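Local coordinates for uncharacterized protein (Parabacteroides merdae, PDB 4MXN) that is of unknown function but probably hydrolyses glycosidic bonds in polysaccharides, as enzymes of glycosyl hydrolase family 28 do, at residues 65-70 with 100-106; 70-76 with 108-114; 153-159 with 177-183. All coordinates share one frame; numbering follows the deposited sequence. Where two conformers were deposited one is given.

In the fold
From the N terminus, the chain reaches 65-70 and runs straight on through Leu-70 into 70-76. Thirty residues after Leu-70 it returns as 100-106, closing contact 1, and then as 108-114, closing contact 2. The two loops therefore cross, and they share Leu-70. Contact 3 opens and closes later, joining 153-159 to 177-183. In the parallel beta-helix expected of this family, contacts 1 and 2 bind one coil to its successor on two faces and round the corner between them, while contact 3 ties a later pair of coils. Backbone pairing of Ala-105 with Glu-154, and of Gln-108 and Asn-110 with Glu-157, links the earlier pair to the later one.

Contact 1 of 3, residues 65-70 with 100-106; sequences TGSIEL and NAIIYAD
A rung of the parallel beta-helix expected of this family forms where Ile-68 and Glu-69 pair in parallel with Ile-103 and Tyr-104. Ile-68 N donates to Ile-102 O at 2.7 Å, Tyr-104 N to Ile-68 O at 2.9 Å, and Leu-70 N to Tyr-104 O at 2.8 Å. Just before the corner at Ile-102 and Ile-103, the short side chain of Ser-67 lets OG reach Ala-101 O at 2.6 Å, from above the carbonyl plane; Lys-94 N also bonds to this hydroxyl. Branched aliphatic residues suit the buried face: Leu-70 CD2 lies 4.0 Å from Ile-103 CG2, and Ile-113 touches both side chains.

On the other face, Tyr-104 has its CG between the backbone N and the carbonyl carbon (chi1 71°), which swings the ring across to Glu-69. There Glu-69 CA makes a CH-pi contact over one ring face, 4.1 Å from the centroid, and the extended glutamate carries on across the ring, its carboxylate only 17° from the ring plane. Glu-69 CB and CG lie against the ring's CZ and CE2, while a water donates to Glu-69 OE2 at 2.7 Å and to Asp-106 OD2 at 3.3 Å.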
loop_
_atom_site.group_PDB
_atom_site.type_symbol
_atom_site.label_atom_id
_atom_site.label_comp_id
_atom_site.label_asym_id
_atom_site.label_seq_id
_atom_site.Cartn_x
_atom_site.Cartn_y
_atom_site.Cartn_z
ATOM N N THR A 65 10.340 -3.693 -6.000
ATOM C CA THR A 65 9.946 -2.327 -6.365
ATOM C C THR A 65 10.196 -1.324 -5.247
ATOM O O THR A 65 10.223 -1.670 -4.060
ATOM C CB THR A 65 8.429 -2.275 -6.765
ATOM O OG1 THR A 65 8.135 -0.996 -7.332
ATOM C CG2 THR A 65 7.486 -2.522 -5.585
ATOM N N GLY A 66 10.292 -0.067 -5.668
ATOM C CA GLY A 66 10.264 1.097 -4.804
ATOM C C GLY A 66 8.843 1.644 -4.855
ATOM O O GLY A 66 7.910 0.932 -5.260
ATOM N N SER A 67 8.666 2.926 -4.499
ATOM C CA SER A 67 7.344 3.570 -4.484
ATOM C C SER A 67 6.744 3.736 -5.869
ATOM O O SER A 67 7.375 4.250 -6.795
ATOM C CB SER A 67 7.416 4.922 -3.785
ATOM O OG SER A 67 7.648 4.688 -2.406
ATOM N N ILE A 68 5.494 3.269 -5.995
ATOM C CA ILE A 68 4.680 3.348 -7.216
ATOM C C ILE A 68 3.575 4.354 -6.999
ATOM O O ILE A 68 2.858 4.262 -5.998
ATOM C CB ILE A 68 4.084 1.954 -7.573
ATOM C CG1 ILE A 68 5.170 0.863 -7.745
ATOM C CG2 ILE A 68 3.137 2.045 -8.781
ATOM C CD1 ILE A 68 4.677 -0.583 -7.403
ATOM N N GLU A 69 3.414 5.302 -7.939
ATOM C CA GLU A 69 2.343 6.272 -7.871
ATOM C C GLU A 69 1.178 5.800 -8.748
ATOM O O GLU A 69 1.281 5.780 -9.980
ATOM C CB GLU A 69 2.825 7.659 -8.281
ATOM C CG GLU A 69 1.719 8.695 -8.167
ATOM C CD GLU A 69 2.056 10.138 -8.477
ATOM O OE1 GLU A 69 3.103 10.405 -9.108
ATOM O OE2 GLU A 69 1.226 11.007 -8.138
ATOM N N LEU A 70 0.079 5.397 -8.105
ATOM C CA LEU A 70 -1.129 4.955 -8.802
ATOM C C LEU A 70 -1.797 6.185 -9.445
ATOM O O LEU A 70 -1.752 7.278 -8.874
ATOM C CB LEU A 70 -2.061 4.239 -7.787
ATOM C CG LEU A 70 -3.211 3.371 -8.275
ATOM C CD1 LEU A 70 -2.841 2.520 -9.514
ATOM C CD2 LEU A 70 -3.702 2.476 -7.132
ATOM N N ASN A 100 3.882 8.434 1.496
ATOM C CA ASN A 100 5.104 7.649 1.304
ATOM C C ASN A 100 4.776 6.185 1.507
ATOM O O ASN A 100 4.642 5.735 2.652
ATOM C CB ASN A 100 6.219 8.082 2.256
ATOM C CG ASN A 100 7.490 7.280 2.042
ATOM O OD1 ASN A 100 7.752 6.717 0.974
ATOM N ND2 ASN A 100 8.313 7.207 3.044
ATOM N N ALA A 101 4.628 5.445 0.405
ATOM C CA ALA A 101 4.237 4.041 0.457
ATOM C C ALA A 101 4.744 3.251 -0.734
ATOM O O ALA A 101 5.285 3.841 -1.653
ATOM C CB ALA A 101 2.717 3.939 0.525
ATOM N N ILE A 102 4.547 1.916 -0.730
ATOM C CA ILE A 102 4.915 1.061 -1.885
ATOM C C ILE A 102 3.979 1.417 -3.049
ATOM O O ILE A 102 4.416 1.523 -4.198
ATOM C CB ILE A 102 4.902 -0.445 -1.538
ATOM C CG1 ILE A 102 5.913 -0.728 -0.379
ATOM C CG2 ILE A 102 5.203 -1.307 -2.795
ATOM C CD1 ILE A 102 5.994 -2.216 0.061
ATOM N N ILE A 103 2.694 1.623 -2.728
ATOM C CA ILE A 103 1.684 2.107 -3.671
ATOM C C ILE A 103 1.025 3.306 -3.026
ATOM O O ILE A 103 0.411 3.172 -1.957
ATOM C CB ILE A 103 0.628 1.055 -4.136
ATOM C CG1 ILE A 103 1.291 -0.219 -4.685
ATOM C CG2 ILE A 103 -0.313 1.699 -5.196
ATOM C CD1 ILE A 103 0.300 -1.448 -4.909
ATOM N N TYR A 104 1.148 4.472 -3.662
ATOM C CA TYR A 104 0.503 5.665 -3.150
ATOM C C TYR A 104 -0.269 6.348 -4.251
ATOM O O TYR A 104 -0.024 6.121 -5.437
ATOM C CB TYR A 104 1.514 6.646 -2.484
ATOM C CG TYR A 104 2.444 7.359 -3.446
ATOM C CD1 TYR A 104 3.601 6.750 -3.905
ATOM C CD2 TYR A 104 2.170 8.649 -3.886
ATOM C CE1 TYR A 104 4.463 7.400 -4.783
ATOM C CE2 TYR A 104 3.029 9.311 -4.766
ATOM C CZ TYR A 104 4.173 8.680 -5.211
ATOM O OH TYR A 104 5.025 9.308 -6.083
ATOM N N ALA A 105 -1.185 7.230 -3.860
ATOM C CA ALA A 105 -1.926 8.030 -4.828
ATOM C C ALA A 105 -2.225 9.368 -4.210
ATOM O O ALA A 105 -2.581 9.443 -3.036
ATOM C CB ALA A 105 -3.198 7.324 -5.270
ATOM N N ASP A 106 -2.044 10.420 -4.992
ATOM C CA ASP A 106 -2.272 11.786 -4.567
ATOM C C ASP A 106 -3.260 12.466 -5.512
ATOM O O ASP A 106 -2.926 12.738 -6.667
ATOM C CB ASP A 106 -0.929 12.541 -4.523
ATOM C CG ASP A 106 -1.021 14.019 -4.204
ATOM O OD1 ASP A 106 -1.941 14.412 -3.454
ATOM O OD2 ASP A 106 -0.161 14.785 -4.691
HETATM O O HOH W 1 -0.980 9.980 -7.451
HETATM O O HOH W 2 1.936 12.864 -6.283
#

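Contact 2 of 3, residues 70-76 with 108-114; sequences LKSNVTI and QKNIGIG
Asn-73 OD1 is gripped by two donors, Asn-110 ND2 at 2.8 Å and Lys-109 NZ at 2.9 Å, each in the carbonyl plane and on a lone pair. The Asn-110 bond also lies close to its own amide plane, although the two amides are turned 63° apart. Lys-109 arrives differently: its CG sits between the backbone N and the carbonyl carbon (chi1 50°), and further bends curl the long chain back over Ser-72 CB. A second carbonyl, Gln-108 OE1, takes Ser-72 N at 2.8 Å on a lone pair and Ser-72 OG from well above its plane. That hydroxyl in turn accepts Lys-109 N at 2.9 Å, and a bond from Gln-108 NE2 to Asp-106 O steadies the amide from its far end.

Residues 71-74 form a type II beta turn, with Asn-73 at the third position, where its positive phi (73°) suits asparagine. Asn-110, at the matching corner of the next coil, also has a left-handed backbone conformation; the hydrogen bond between their side-chain amides joins the two corners, a single step reminiscent of the asparagine ladders of pectate lyase beta-helices, though here it lies at the surface.

Beyond the turn the strands run parallel, Gly-112 N bonding to Val-74 O, Ile-76 N to Gly-112 O and Gly-114 N to Ile-76 O. Glycine suits position 112, since a beta carbon there would press on Thr-75 OG1. Inside the coil, Ile-111 CG2 packs against Lys-71 O at 3.2 Å, and Leu-70 CD2 touches Gly-112 O at 3.5 Å and Ile-113 CG1 at 4.0 Å.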
loop_
_atom_site.group_PDB
_atom_site.type_symbol
_atom_site.label_atom_id
_atom_site.label_comp_id
_atom_site.label_asym_id
_atom_site.label_seq_id
_atom_site.Cartn_x
_atom_site.Cartn_y
_atom_site.Cartn_z
ATOM N N LEU A 70 0.079 5.397 -8.105
ATOM C CA LEU A 70 -1.129 4.955 -8.802
ATOM C C LEU A 70 -1.797 6.185 -9.445
ATOM O O LEU A 70 -1.752 7.278 -8.874
ATOM C CB LEU A 70 -2.061 4.239 -7.787
ATOM C CG LEU A 70 -3.211 3.371 -8.275
ATOM C CD1 LEU A 70 -2.841 2.520 -9.514
ATOM C CD2 LEU A 70 -3.702 2.476 -7.132
ATOM N N LYS A 71 -2.314 6.035 -10.665
ATOM C CA LYS A 71 -2.937 7.162 -11.380
ATOM C C LYS A 71 -4.407 6.891 -11.617
ATOM O O LYS A 71 -4.813 5.740 -11.594
ATOM C CB LYS A 71 -2.221 7.450 -12.713
ATOM C CG LYS A 71 -0.737 7.851 -12.566
ATOM C CD LYS A 71 -0.547 9.259 -11.978
ATOM C CE LYS A 71 0.905 9.641 -11.838
ATOM N NZ LYS A 71 1.568 9.858 -13.151
ATOM N N SER A 72 -5.197 7.950 -11.878
ATOM C CA SER A 72 -6.636 7.853 -12.107
ATOM C C SER A 72 -6.999 6.812 -13.155
ATOM O O SER A 72 -6.348 6.719 -14.198
ATOM C CB SER A 72 -7.216 9.205 -12.512
ATOM O OG SER A 72 -7.114 10.127 -11.438
ATOM N N ASN A 73 -8.029 6.008 -12.836
ATOM C CA ASN A 73 -8.646 4.973 -13.674
ATOM C C ASN A 73 -7.766 3.731 -13.829
ATOM O O ASN A 73 -8.058 2.883 -14.674
ATOM C CB ASN A 73 -9.071 5.530 -15.042
ATOM C CG ASN A 73 -9.962 6.725 -14.900
ATOM O OD1 ASN A 73 -10.951 6.694 -14.169
ATOM N ND2 ASN A 73 -9.590 7.822 -15.523
ATOM N N VAL A 74 -6.763 3.573 -12.951
ATOM C CA VAL A 74 -5.873 2.417 -12.969
ATOM C C VAL A 74 -6.092 1.588 -11.716
ATOM O O VAL A 74 -6.204 2.135 -10.627
ATOM C CB VAL A 74 -4.374 2.810 -13.116
ATOM C CG1 VAL A 74 -3.460 1.576 -13.148
ATOM C CG2 VAL A 74 -4.146 3.675 -14.357
ATOM N N THR A 75 -6.151 0.273 -11.891
ATOM C CA THR A 75 -6.216 -0.724 -10.833
ATOM C C THR A 75 -4.994 -1.618 -10.976
ATOM O O THR A 75 -4.691 -2.083 -12.075
ATOM C CB THR A 75 -7.544 -1.509 -10.888
ATOM O OG1 THR A 75 -8.588 -0.644 -10.449
ATOM C CG2 THR A 75 -7.532 -2.758 -9.980
ATOM N N ILE A 76 -4.292 -1.860 -9.867
ATOM C CA ILE A 76 -3.162 -2.773 -9.834
ATOM C C ILE A 76 -3.666 -4.079 -9.254
ATOM O O ILE A 76 -4.242 -4.088 -8.169
ATOM C CB ILE A 76 -1.948 -2.192 -9.043
ATOM C CG1 ILE A 76 -1.214 -1.105 -9.887
ATOM C CG2 ILE A 76 -0.973 -3.325 -8.610
ATOM C CD1 ILE A 76 -0.212 -0.212 -9.084
ATOM N N GLN A 108 -6.099 11.423 -6.945
ATOM C CA GLN A 108 -6.519 10.621 -8.090
ATOM C C GLN A 108 -7.960 10.146 -7.893
ATOM O O GLN A 108 -8.465 10.177 -6.776
ATOM C CB GLN A 108 -5.583 9.410 -8.274
ATOM C CG GLN A 108 -4.095 9.766 -8.461
ATOM C CD GLN A 108 -3.806 10.628 -9.666
ATOM O OE1 GLN A 108 -4.059 10.243 -10.822
ATOM N NE2 GLN A 108 -3.232 11.801 -9.432
ATOM N N LYS A 109 -8.602 9.658 -8.965
ATOM C CA LYS A 109 -9.965 9.134 -8.828
ATOM C C LYS A 109 -10.094 7.778 -9.533
ATOM O O LYS A 109 -9.336 7.481 -10.457
ATOM C CB LYS A 109 -11.041 10.146 -9.321
ATOM C CG LYS A 109 -10.846 10.772 -10.712
ATOM C CD LYS A 109 -10.963 9.734 -11.864
ATOM C CE LYS A 109 -11.949 10.071 -12.929
ATOM N NZ LYS A 109 -12.657 8.871 -13.464
ATOM N N ASN A 110 -11.097 6.979 -9.122
ATOM C CA ASN A 110 -11.396 5.679 -9.716
ATOM C C ASN A 110 -10.120 4.812 -9.759
ATOM O O ASN A 110 -9.665 4.388 -10.820
ATOM C CB ASN A 110 -12.020 5.865 -11.113
ATOM C CG ASN A 110 -12.491 4.597 -11.760
ATOM O OD1 ASN A 110 -12.872 3.640 -11.094
ATOM N ND2 ASN A 110 -12.397 4.551 -13.076
ATOM N N ILE A 111 -9.538 4.564 -8.590
ATOM C CA ILE A 111 -8.296 3.778 -8.508
ATOM C C ILE A 111 -8.526 2.536 -7.665
ATOM O O ILE A 111 -9.414 2.494 -6.816
ATOM C CB ILE A 111 -7.114 4.630 -7.972
ATOM C CG1 ILE A 111 -7.472 5.319 -6.624
ATOM C CG2 ILE A 111 -6.655 5.658 -9.012
ATOM C CD1 ILE A 111 -6.325 5.784 -5.837
ATOM N N GLY A 112 -7.692 1.540 -7.871
ATOM C CA GLY A 112 -7.838 0.311 -7.122
ATOM C C GLY A 112 -6.602 -0.539 -6.994
ATOM O O GLY A 112 -5.643 -0.394 -7.752
ATOM N N ILE A 113 -6.635 -1.410 -5.981
ATOM C CA ILE A 113 -5.643 -2.442 -5.681
ATOM C C ILE A 113 -6.440 -3.694 -5.363
ATOM O O ILE A 113 -7.320 -3.654 -4.506
ATOM C CB ILE A 113 -4.645 -2.074 -4.543
ATOM C CG1 ILE A 113 -3.822 -0.802 -4.882
ATOM C CG2 ILE A 113 -3.701 -3.269 -4.242
ATOM C CD1 ILE A 113 -3.159 -0.192 -3.702
ATOM N N GLY A 114 -6.140 -4.778 -6.057
ATOM C CA GLY A 114 -6.823 -6.048 -5.870
ATOM C C GLY A 114 -5.934 -7.243 -6.118
ATOM O O GLY A 114 -4.732 -7.088 -6.371
HETATM O O HOH W 3 -9.760 1.500 -11.656
#

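Contact 3 of 3, residues 153-159 with 177-183; sequences MEGCEDV and KDCHNVT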
loop_
_atom_site.group_PDB
_atom_site.type_symbol
_atom_site.label_atom_id
_atom_site.label_comp_id
_atom_site.label_asym_id
_atom_site.label_seq_id
_atom_site.Cartn_x
_atom_site.Cartn_y
_atom_site.Cartn_z
HETATM N N MSE A 153 -3.213 6.655 0.477
HETATM C CA MSE A 153 -4.063 7.453 -0.422
HETATM C C MSE A 153 -4.382 8.786 0.212
HETATM O O MSE A 153 -4.855 8.835 1.348
HETATM C CB MSE A 153 -5.371 6.733 -0.780
HETATM C CG MSE A 153 -5.257 5.845 -1.984
HETATM SE SE MSE A 153 -4.946 4.014 -1.431
HETATM C CE MSE A 153 -4.471 3.292 -3.183
ATOM N N GLU A 154 -4.137 9.872 -0.518
ATOM C CA GLU A 154 -4.440 11.207 0.000
ATOM C C GLU A 154 -5.230 12.015 -1.026
ATOM O O GLU A 154 -4.770 12.191 -2.156
ATOM C CB GLU A 154 -3.179 11.962 0.435
ATOM C CG GLU A 154 -3.501 13.194 1.277
ATOM C CD GLU A 154 -2.318 14.066 1.648
ATOM O OE1 GLU A 154 -1.196 13.531 1.813
ATOM O OE2 GLU A 154 -2.519 15.292 1.798
ATOM N N GLY A 155 -6.378 12.525 -0.606
ATOM C CA GLY A 155 -7.250 13.356 -1.438
ATOM C C GLY A 155 -7.846 12.630 -2.628
ATOM O O GLY A 155 -8.192 13.259 -3.625
ATOM N N CYS A 156 -7.967 11.306 -2.534
ATOM C CA CYS A 156 -8.476 10.473 -3.611
ATOM C C CYS A 156 -9.987 10.263 -3.506
ATOM O O CYS A 156 -10.558 10.373 -2.426
ATOM C CB CYS A 156 -7.728 9.144 -3.639
ATOM S SG CYS A 156 -5.969 9.304 -4.054
ATOM N N GLU A 157 -10.636 9.972 -4.645
ATOM C CA GLU A 157 -12.077 9.717 -4.697
ATOM C C GLU A 157 -12.344 8.396 -5.410
ATOM O O GLU A 157 -11.707 8.145 -6.427
ATOM C CB GLU A 157 -12.782 10.880 -5.433
ATOM C CG GLU A 157 -12.828 12.175 -4.644
ATOM C CD GLU A 157 -13.698 13.285 -5.200
ATOM O OE1 GLU A 157 -14.420 13.060 -6.200
ATOM O OE2 GLU A 157 -13.665 14.388 -4.610
ATOM N N ASP A 158 -13.278 7.558 -4.900
ATOM C CA ASP A 158 -13.660 6.260 -5.490
ATOM C C ASP A 158 -12.429 5.328 -5.506
ATOM O O ASP A 158 -11.782 5.124 -6.537
ATOM C CB ASP A 158 -14.306 6.429 -6.895
ATOM C CG ASP A 158 -15.467 7.419 -6.947
ATOM O OD1 ASP A 158 -16.230 7.497 -5.958
ATOM O OD2 ASP A 158 -15.613 8.114 -7.975
ATOM N N VAL A 159 -12.074 4.831 -4.317
ATOM C CA VAL A 159 -10.911 3.964 -4.098
ATOM C C VAL A 159 -11.401 2.560 -3.747
ATOM O O VAL A 159 -12.169 2.404 -2.799
ATOM C CB VAL A 159 -10.010 4.549 -2.979
ATOM C CG1 VAL A 159 -8.836 3.617 -2.663
ATOM C CG2 VAL A 159 -9.523 5.951 -3.336
ATOM N N LYS A 177 -6.140 9.391 3.877
ATOM C CA LYS A 177 -6.183 10.776 4.302
ATOM C C LYS A 177 -6.992 11.604 3.319
ATOM O O LYS A 177 -6.663 11.614 2.136
ATOM C CB LYS A 177 -4.748 11.338 4.434
ATOM C CG LYS A 177 -4.708 12.774 4.931
ATOM C CD LYS A 177 -3.292 13.267 5.195
ATOM C CE LYS A 177 -3.272 14.741 5.555
ATOM N NZ LYS A 177 -4.005 15.047 6.814
ATOM N N ASP A 178 -8.052 12.299 3.810
ATOM C CA ASP A 178 -8.925 13.209 3.041
ATOM C C ASP A 178 -9.471 12.538 1.773
ATOM O O ASP A 178 -9.546 13.166 0.723
ATOM C CB ASP A 178 -8.173 14.512 2.674
ATOM C CG ASP A 178 -7.547 15.245 3.847
ATOM O OD1 ASP A 178 -8.136 15.211 4.953
ATOM O OD2 ASP A 178 -6.482 15.873 3.654
ATOM N N CYS A 179 -9.845 11.261 1.879
ATOM C CA CYS A 179 -10.384 10.497 0.762
ATOM C C CYS A 179 -11.912 10.447 0.824
ATOM O O CYS A 179 -12.506 10.599 1.894
ATOM C CB CYS A 179 -9.798 9.088 0.733
ATOM S SG CYS A 179 -8.037 9.012 0.341
ATOM N N HIS A 180 -12.542 10.230 -0.343
ATOM C CA HIS A 180 -13.991 10.102 -0.493
ATOM C C HIS A 180 -14.306 8.767 -1.139
ATOM O O HIS A 180 -13.679 8.430 -2.137
ATOM C CB HIS A 180 -14.582 11.231 -1.374
ATOM C CG HIS A 180 -14.587 12.598 -0.765
ATOM N ND1 HIS A 180 -13.548 13.489 -0.983
ATOM C CD2 HIS A 180 -15.556 13.226 -0.063
ATOM C CE1 HIS A 180 -13.906 14.610 -0.380
ATOM N NE2 HIS A 180 -15.093 14.490 0.209
ATOM N N ASN A 181 -15.320 8.060 -0.637
ATOM C CA ASN A 181 -15.829 6.804 -1.201
ATOM C C ASN A 181 -14.723 5.754 -1.333
ATOM O O ASN A 181 -14.304 5.401 -2.440
ATOM C CB ASN A 181 -16.556 7.037 -2.551
ATOM C CG ASN A 181 -17.267 5.808 -3.086
ATOM O OD1 ASN A 181 -17.578 4.873 -2.355
ATOM N ND2 ASN A 181 -17.511 5.765 -4.384
ATOM N N VAL A 182 -14.226 5.301 -0.189
ATOM C CA VAL A 182 -13.191 4.267 -0.113
ATOM C C VAL A 182 -13.854 2.967 0.322
ATOM O O VAL A 182 -14.695 2.985 1.223
ATOM C CB VAL A 182 -12.042 4.667 0.862
ATOM C CG1 VAL A 182 -11.002 3.545 1.011
ATOM C CG2 VAL A 182 -11.376 5.967 0.429
ATOM N N THR A 183 -13.492 1.843 -0.329
ATOM C CA THR A 183 -13.953 0.510 0.075
ATOM C C THR A 183 -12.719 -0.352 0.261
ATOM O O THR A 183 -11.803 -0.285 -0.550
ATOM C CB THR A 183 -14.965 -0.117 -0.910
ATOM O OG1 THR A 183 -14.347 -0.327 -2.174
ATOM C CG2 THR A 183 -16.283 0.691 -1.042
HETATM O O HOH W 4 -4.916 16.473 1.645
HETATM O O HOH W 5 -14.941 2.652 -3.469
#
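Asn-181 ND2 donates to Asp-158 OD1 at 2.7 Å, near its own amide plane but meeting the oxygen on the anti side, with the carboxylate and amide planes 81° apart. At the other end of the contact, Glu-154 and Lys-177 lie alongside each other and point the same way, CD against CD at 3.8 Å. Both start with CG anti to the backbone N (chi1 -166° in Glu-154), so the methylenes run in step, but the lysine bends at its end and Lys-177 NZ stays 5.2 Å from Glu-154 OE2. The carboxylate instead shares a water with a second acid: the water donates to Glu-154 OE2 at 2.7 Å and to Asp-178 OD2 at 2.6 Å, which probably softens the repulsion between them. An alanine in place of Glu-154 would take away one anchor of this water and is likely to leave the Lys-177 methylenes without their neighbour.

These contacts are set in register by the parallel beta-helix, whose coils meet here in three parallel pairs, Glu-154 with Lys-177, Glu-157 with His-180 and Val-159 with Val-182. Lys-177 N bonds to Met-153 O, Gly-155 N to Lys-177 O, His-180 N to Cys-156 O and Thr-183 N to Val-159 O. Glycine suits position 155, where phi is positive (65°); Asp-158 and Asn-181 take left-handed corners common for such residues. Outside, Glu-157 CG lies alongside His-180 CB at 3.8 Å, the two side chains pointing the same way. Inside, Val-159 CB meets Val-182 CG2 at 3.9 Å, in a column of aliphatics that Ile-111 and Val-207 extend. Cys-179 SG, beside Cys-204, accepts a weak bond from Cys-156 N at 3.7 Å.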